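Local coordinates for protein MIP07328p (Drosophila melanogaster, PDB 6FKK) that probably acts as a membrane-anchored axon guidance cue, a semaphorin whose extracellular sema domain binds receptors to repel growing axons, at residues 43-47 with 58-64; 87-93 with 154-158; 448-452 with 464-468. All blocks are in the same frame, centred on the assembly; numbering follows the deposited sequence.

Contact 1: residues 43-47 with 58-64; sequences KDVIY and ARLEWHS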
# COMPACT_ATOMS: atom_id res chain seq x y z
N LYS A 43 3.40 15.86 13.38
CA LYS A 43 3.32 16.14 14.81
C LYS A 43 2.64 17.48 15.03
O LYS A 43 3.16 18.52 14.62
CB LYS A 43 4.71 16.13 15.43
CG LYS A 43 4.73 16.54 16.90
CD LYS A 43 6.12 16.42 17.50
CE LYS A 43 7.13 17.28 16.75
NZ LYS A 43 8.46 17.30 17.43
N ASP A 44 1.45 17.44 15.63
CA ASP A 44 0.70 18.63 16.04
C ASP A 44 0.20 19.46 14.86
O ASP A 44 -0.53 20.43 15.06
CB ASP A 44 1.55 19.51 16.97
CG ASP A 44 1.85 18.83 18.30
OD1 ASP A 44 1.05 17.98 18.73
OD2 ASP A 44 2.89 19.17 18.91
N VAL A 45 0.58 19.10 13.64
CA VAL A 45 0.24 19.89 12.46
C VAL A 45 -0.15 18.95 11.32
O VAL A 45 0.31 17.81 11.24
CB VAL A 45 1.41 20.80 12.01
CG1 VAL A 45 0.97 21.75 10.91
CG2 VAL A 45 1.99 21.59 13.18
N ILE A 46 -1.04 19.43 10.46
CA ILE A 46 -1.30 18.83 9.15
C ILE A 46 -1.08 19.91 8.10
O ILE A 46 -1.53 21.05 8.27
CB ILE A 46 -2.72 18.24 9.06
CG1 ILE A 46 -2.98 17.66 7.67
CG2 ILE A 46 -3.77 19.27 9.42
CD1 ILE A 46 -4.35 17.04 7.50
N TYR A 47 -0.37 19.56 7.03
CA TYR A 47 0.08 20.52 6.03
C TYR A 47 -0.61 20.30 4.70
O TYR A 47 -0.77 19.16 4.25
CB TYR A 47 1.60 20.43 5.83
CG TYR A 47 2.43 20.62 7.09
CD1 TYR A 47 2.75 19.54 7.90
CD2 TYR A 47 2.89 21.87 7.45
CE1 TYR A 47 3.51 19.70 9.04
CE2 TYR A 47 3.65 22.05 8.60
CZ TYR A 47 3.96 20.96 9.38
OH TYR A 47 4.71 21.13 10.52
N ALA A 58 -1.51 25.74 2.99
CA ALA A 58 -2.39 25.88 4.14
C ALA A 58 -1.89 25.00 5.28
O ALA A 58 -1.42 23.88 5.06
CB ALA A 58 -3.84 25.50 3.80
N ARG A 59 -1.99 25.52 6.51
CA ARG A 59 -1.52 24.83 7.70
C ARG A 59 -2.63 24.80 8.74
O ARG A 59 -3.29 25.82 8.98
CB ARG A 59 -0.28 25.52 8.28
CG ARG A 59 0.15 24.96 9.63
CD ARG A 59 1.43 25.62 10.12
NE ARG A 59 2.47 25.62 9.09
CZ ARG A 59 3.76 25.85 9.34
NH1 ARG A 59 4.64 25.84 8.34
NH2 ARG A 59 4.16 26.09 10.58
N LEU A 60 -2.83 23.63 9.35
CA LEU A 60 -3.78 23.47 10.45
C LEU A 60 -3.04 22.85 11.62
O LEU A 60 -2.52 21.73 11.51
CB LEU A 60 -4.97 22.60 10.02
CG LEU A 60 -6.29 22.70 10.79
CD1 LEU A 60 -7.41 22.09 9.96
CD2 LEU A 60 -6.21 22.03 12.15
N GLU A 61 -2.97 23.58 12.73
CA GLU A 61 -2.24 23.14 13.91
C GLU A 61 -3.20 22.65 14.99
O GLU A 61 -4.28 23.21 15.18
CB GLU A 61 -1.36 24.27 14.46
CG GLU A 61 -0.17 24.61 13.58
CD GLU A 61 0.72 25.69 14.17
OE1 GLU A 61 0.20 26.56 14.90
OE2 GLU A 61 1.95 25.65 13.92
N TRP A 62 -2.78 21.60 15.69
CA TRP A 62 -3.63 20.94 16.69
C TRP A 62 -2.71 20.32 17.73
O TRP A 62 -1.99 19.36 17.43
CB TRP A 62 -4.52 19.89 16.03
CG TRP A 62 -5.52 19.25 16.94
CD1 TRP A 62 -5.69 19.47 18.27
CD2 TRP A 62 -6.50 18.28 16.57
NE1 TRP A 62 -6.71 18.69 18.76
CE2 TRP A 62 -7.23 17.95 17.73
CE3 TRP A 62 -6.84 17.65 15.36
CZ2 TRP A 62 -8.27 17.02 17.72
CZ3 TRP A 62 -7.87 16.73 15.36
CH2 TRP A 62 -8.58 16.43 16.53
N HIS A 63 -2.72 20.87 18.94
CA HIS A 63 -1.79 20.48 19.99
C HIS A 63 -2.52 19.79 21.13
O HIS A 63 -3.71 20.03 21.37
CB HIS A 63 -1.02 21.68 20.52
CG HIS A 63 -0.09 22.29 19.52
ND1 HIS A 63 1.25 21.97 19.46
CD2 HIS A 63 -0.31 23.20 18.54
CE1 HIS A 63 1.82 22.65 18.48
NE2 HIS A 63 0.90 23.40 17.91
N SER A 64 -1.79 18.94 21.85
CA SER A 64 -2.33 18.27 23.02
C SER A 64 -2.30 19.21 24.21
O SER A 64 -1.30 19.90 24.44
CB SER A 64 -1.53 17.00 23.34
OG SER A 64 -1.65 16.05 22.30

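Contact 2: residues 87-93 with 154-158; sequences RVYALRP and TYAFA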
# COMPACT_ATOMS: atom_id res chain seq x y z
N ARG A 87 -3.43 11.48 11.87
CA ARG A 87 -3.30 10.24 11.10
C ARG A 87 -4.53 9.86 10.29
O ARG A 87 -4.47 8.88 9.55
CB ARG A 87 -2.95 9.08 12.04
CG ARG A 87 -1.52 9.09 12.55
CD ARG A 87 -0.54 8.77 11.43
NE ARG A 87 0.84 8.73 11.90
CZ ARG A 87 1.69 9.75 11.82
NH1 ARG A 87 1.30 10.90 11.30
NH2 ARG A 87 2.93 9.62 12.27
N VAL A 88 -5.64 10.59 10.41
CA VAL A 88 -6.88 10.23 9.72
C VAL A 88 -7.49 11.49 9.12
O VAL A 88 -7.77 12.45 9.84
CB VAL A 88 -7.89 9.55 10.66
CG1 VAL A 88 -9.19 9.27 9.92
CG2 VAL A 88 -7.32 8.26 11.22
N TYR A 89 -7.72 11.48 7.81
CA TYR A 89 -8.41 12.55 7.11
C TYR A 89 -9.46 11.97 6.18
O TYR A 89 -9.23 10.94 5.54
CB TYR A 89 -7.45 13.44 6.31
CG TYR A 89 -8.15 14.30 5.28
CD1 TYR A 89 -8.85 15.44 5.65
CD2 TYR A 89 -8.12 13.97 3.93
CE1 TYR A 89 -9.50 16.22 4.71
CE2 TYR A 89 -8.76 14.75 2.98
CZ TYR A 89 -9.45 15.87 3.38
OH TYR A 89 -10.08 16.65 2.44
N ALA A 90 -10.62 12.63 6.11
CA ALA A 90 -11.69 12.20 5.22
C ALA A 90 -12.58 13.39 4.92
O ALA A 90 -12.92 14.17 5.82
CB ALA A 90 -12.51 11.06 5.83
N LEU A 91 -12.95 13.54 3.65
CA LEU A 91 -13.87 14.58 3.21
C LEU A 91 -15.28 13.99 3.24
O LEU A 91 -15.67 13.23 2.35
CB LEU A 91 -13.50 15.09 1.82
CG LEU A 91 -14.37 16.18 1.19
CD1 LEU A 91 -14.34 17.44 2.03
CD2 LEU A 91 -13.90 16.47 -0.23
N ARG A 92 -16.04 14.34 4.28
CA ARG A 92 -17.36 13.77 4.48
C ARG A 92 -18.31 14.19 3.36
O ARG A 92 -18.09 15.20 2.68
CB ARG A 92 -17.92 14.20 5.83
CG ARG A 92 -17.29 13.49 7.02
CD ARG A 92 -18.19 13.61 8.24
NE ARG A 92 -19.47 12.94 8.02
CZ ARG A 92 -20.58 13.22 8.69
NH1 ARG A 92 -20.58 14.17 9.61
NH2 ARG A 92 -21.70 12.56 8.42
N PRO A 93 -19.38 13.42 3.13
CA PRO A 93 -20.34 13.78 2.08
C PRO A 93 -21.06 15.11 2.31
O PRO A 93 -21.68 15.62 1.38
CB PRO A 93 -21.34 12.61 2.09
CG PRO A 93 -21.17 11.97 3.43
CD PRO A 93 -19.72 12.12 3.76
N THR A 154 -4.12 1.40 9.49
CA THR A 154 -4.62 2.04 8.29
C THR A 154 -6.13 2.27 8.42
O THR A 154 -6.75 1.88 9.42
CB THR A 154 -4.30 1.21 7.04
OG1 THR A 154 -4.59 1.98 5.86
CG2 THR A 154 -5.14 -0.06 7.02
N TYR A 155 -6.72 2.89 7.41
CA TYR A 155 -8.14 3.18 7.42
C TYR A 155 -8.62 3.37 5.99
O TYR A 155 -7.83 3.41 5.05
CB TYR A 155 -8.45 4.43 8.26
CG TYR A 155 -8.01 5.72 7.62
CD1 TYR A 155 -6.70 6.17 7.73
CD2 TYR A 155 -8.91 6.51 6.90
CE1 TYR A 155 -6.29 7.35 7.14
CE2 TYR A 155 -8.51 7.70 6.31
CZ TYR A 155 -7.20 8.11 6.44
OH TYR A 155 -6.80 9.29 5.85
N ALA A 156 -9.94 3.51 5.84
CA ALA A 156 -10.55 3.75 4.54
C ALA A 156 -11.95 4.30 4.76
O ALA A 156 -12.75 3.70 5.49
CB ALA A 156 -10.59 2.47 3.70
N PHE A 157 -12.25 5.43 4.12
CA PHE A 157 -13.56 6.08 4.23
C PHE A 157 -14.39 5.67 3.01
O PHE A 157 -14.14 6.14 1.90
CB PHE A 157 -13.40 7.59 4.32
CG PHE A 157 -14.65 8.31 4.76
CD1 PHE A 157 -14.95 8.42 6.11
CD2 PHE A 157 -15.51 8.88 3.84
CE1 PHE A 157 -16.10 9.08 6.52
CE2 PHE A 157 -16.65 9.54 4.25
CZ PHE A 157 -16.95 9.64 5.59
N ALA A 158 -15.38 4.81 3.23
CA ALA A 158 -16.18 4.24 2.15
C ALA A 158 -17.66 4.45 2.43
O ALA A 158 -18.15 4.08 3.50
CB ALA A 158 -15.88 2.75 1.99

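Contact 3: residues 448-452 with 464-468; sequences TPIRE and VVSDG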
# COMPACT_ATOMS: atom_id res chain seq x y z
N THR A 448 18.49 7.69 5.58
CA THR A 448 17.07 7.87 5.79
C THR A 448 16.26 6.87 4.96
O THR A 448 16.55 6.65 3.79
CB THR A 448 16.65 9.29 5.44
OG1 THR A 448 17.18 9.64 4.15
CG2 THR A 448 17.17 10.28 6.48
N PRO A 449 15.24 6.24 5.56
CA PRO A 449 14.39 5.31 4.81
C PRO A 449 13.20 6.02 4.16
O PRO A 449 12.79 7.11 4.55
CB PRO A 449 13.90 4.34 5.90
CG PRO A 449 14.63 4.73 7.17
CD PRO A 449 14.99 6.16 7.00
N ILE A 450 12.66 5.36 3.14
CA ILE A 450 11.55 5.88 2.34
C ILE A 450 10.25 5.28 2.86
O ILE A 450 10.06 4.06 2.82
CB ILE A 450 11.75 5.58 0.85
CG1 ILE A 450 12.99 6.31 0.32
CG2 ILE A 450 10.51 5.98 0.05
CD1 ILE A 450 13.26 6.07 -1.14
N ARG A 451 9.35 6.14 3.35
CA ARG A 451 8.09 5.70 3.93
C ARG A 451 6.99 5.54 2.89
O ARG A 451 6.27 4.54 2.89
CB ARG A 451 7.66 6.67 5.03
CG ARG A 451 8.61 6.74 6.21
CD ARG A 451 8.54 5.48 7.05
NE ARG A 451 9.39 5.56 8.24
CZ ARG A 451 10.56 4.96 8.37
NH1 ARG A 451 11.04 4.22 7.38
NH2 ARG A 451 11.27 5.09 9.48
N GLU A 452 6.84 6.52 2.00
CA GLU A 452 5.78 6.49 1.00
C GLU A 452 6.28 7.10 -0.30
O GLU A 452 7.31 7.77 -0.34
CB GLU A 452 4.53 7.25 1.48
CG GLU A 452 3.69 6.49 2.50
CD GLU A 452 2.74 7.40 3.25
OE1 GLU A 452 3.13 8.55 3.56
OE2 GLU A 452 1.60 6.98 3.53
N VAL A 464 9.16 11.59 -2.90
CA VAL A 464 9.61 10.65 -1.89
C VAL A 464 9.30 11.21 -0.51
O VAL A 464 9.50 12.40 -0.24
CB VAL A 464 11.12 10.37 -2.05
CG1 VAL A 464 11.60 9.39 -1.00
CG2 VAL A 464 11.40 9.85 -3.45
N VAL A 465 8.80 10.35 0.38
CA VAL A 465 8.34 10.76 1.70
C VAL A 465 9.14 9.99 2.75
O VAL A 465 9.10 8.75 2.78
CB VAL A 465 6.84 10.52 1.88
CG1 VAL A 465 6.40 10.94 3.28
CG2 VAL A 465 6.05 11.28 0.83
N SER A 466 9.84 10.72 3.61
CA SER A 466 10.51 10.15 4.77
C SER A 466 9.76 10.55 6.03
O SER A 466 8.66 11.12 5.97
CB SER A 466 11.97 10.60 4.81
OG SER A 466 12.08 11.95 5.22
N ASP A 467 10.36 10.25 7.19
CA ASP A 467 9.72 10.62 8.45
C ASP A 467 9.62 12.13 8.60
O ASP A 467 8.64 12.64 9.14
CB ASP A 467 10.47 10.00 9.62
CG ASP A 467 10.08 8.56 9.88
OD1 ASP A 467 8.94 8.18 9.54
OD2 ASP A 467 10.91 7.82 10.44
N GLY A 468 10.63 12.86 8.13
CA GLY A 468 10.63 14.29 8.33
C GLY A 468 10.94 15.12 7.10
O GLY A 468 11.48 16.22 7.23

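Contact 1: residues 43-47 with 58-64
Asp44 lays its side chain against His63 at the point where strand 45-50 comes up antiparallel to strand 56-61. Its CB sits over one face of the imidazole, 3.8 Å from the centroid of the His63 ring, in a CH-pi contact. With CG anti to the carbonyl carbon (chi1 -66°), the carboxylate reaches the ND1 side of that ring, and Asp44 CG lies 3.4 Å from His63 ND1, the two planes 43° apart. At the tip both oxygens bond beyond the hairpin: OD1 accepts the backbone N-H of Asn84, and OD2 is hydrogen-bonded to His83 ND1. Aspartate also tolerates the left-handed backbone conformation found here. Shortening this residue to an alanine would keep the CB against the imidazole but would probably leave Asn84 N and His83 ND1 without their carboxylate partner.

The backbone bonds run from Trp62 N to Asp44 O (2.6 Å), Ile46 N to Leu60 O (2.9 Å) and Leu60 N to Ile46 O (3.1 Å). On one face of the hairpin Ile46 CG2 packs on Leu60 CB at 3.6 Å; beyond them Leu99 of the next blade touches both residues. On the opposite face Arg59 lies alongside Tyr47: Arg59 CG meets Val45 CG1 at 3.6 Å, and the guanidinium, 79° from the ring plane, takes Tyr47 CE2 over one face, while Glu56 pairs with NH1. The hairpin forms the outer edge of a propeller blade. The carboxylate of Asp44, close to two histidines, would be expected to stabilise their protonated forms.

Contact 2: residues 87-93 with 154-158
Tyr155 and Phe157 reach across from strand 154-158 to strand 86-91. The two strands run nearly parallel, but their axes come no closer than 7.9 Å, too far for backbone pairing, and aromatic side chains bridge the distance.

A hydrogen bond crosses the gap. The Tyr155 hydroxyl donates to Tyr89 O (3.0 Å), lying in the carbonyl plane on a lone pair, with a C=O...O angle of 124°. Tyrosine suits this place because its phenol is long enough to reach the neighbouring backbone.

Two CH-pi contacts follow. Val88 CG1 lies 4.0 Å above the centre of the Tyr155 ring. Ala90 CB approaches one face of the Phe157 ring, nearer its rim, 3.6 Å from Phe157 CD1; the small methyl lets the ring come close to the strand. Phe157 CG is anti to its N (chi1 -166°), which carries the ring out toward residues 90-93.

Looser apolar contacts finish the ring's surroundings: the poorly ordered, less certain Pro93 CD stands at its edge, 4.0 Å from Phe157 CE2, and Arg92 CG is 4.1 Å from Phe157 CZ, while the Arg92 guanidinium turns to Glu96.

These are the first, inner strands of neighbouring blades of the sema propeller; a classic beta bulge puts Arg87 and Val88 both opposite Cys100. Adjacent blades are thus joined by aromatic faces on aliphatic groups, with a directional bond likely to fix their relative slide.

Contact 3: residues 448-452 with 464-468
Residues 448-452 come from a loop and meet 464-468 at a steep angle, their end-to-end directions 114° apart, so backbone pairing is confined to one end. There Val465 O accepts two N-H groups, Arg451 N at 2.7 Å and Glu452 N at 3.3 Å, and Val465 N returns a bond to Glu452 O at 3.1 Å. Two residues facing one make a classic beta bulge, where strand 452-456 pairs with strand 461-465.

These are the two inner strands of the blade that strand 18-21, from the start of the chain, completes at its outer edge, as propellers usually close.

From the bulge itself Arg451 reaches Asp467 in a salt bridge. Arg451 NE donates to Asp467 OD1 at 3.0 Å from above the carboxylate plane; NH2 adds a weak bond to OD2 at 2.9 Å. Guanidinium and carboxylate planes stand 73° apart, so this is no flat, side-on pairing. The bend at chi2 (-71°) folds the arginine back over residues 466-467. The side chains of Ile450 and Val464, both beta-branched and buried against Val415, cross at about a right angle, Ile450 CG1 touching Val464 CG1 at 3.6 Å. Glu452 lies alongside Val465, and its OE1 accepts from Ile30 N.

How the contacts relate
Along the chain the contacts come in series, 43-47 with 58-64, then 87-93 with 154-158, then 448-452 with 464-468, all within the sema propeller. Contact 1 binds two outer strands of one blade, contact 3 two inner strands of the closing blade, and contact 2 inner strands of two different blades. Their centres lie about 17 Å (contacts 1 and 2), 19 Å (1 and 3) and 22 Å (2 and 3) apart, and none touches another. Strand 29-33, the inner strand of contact 1's sheet, meets residues of both contact 2 and contact 3, so this blade sits between the other two sites. Together they illustrate cohesion within blades, between blades and at the ring closure.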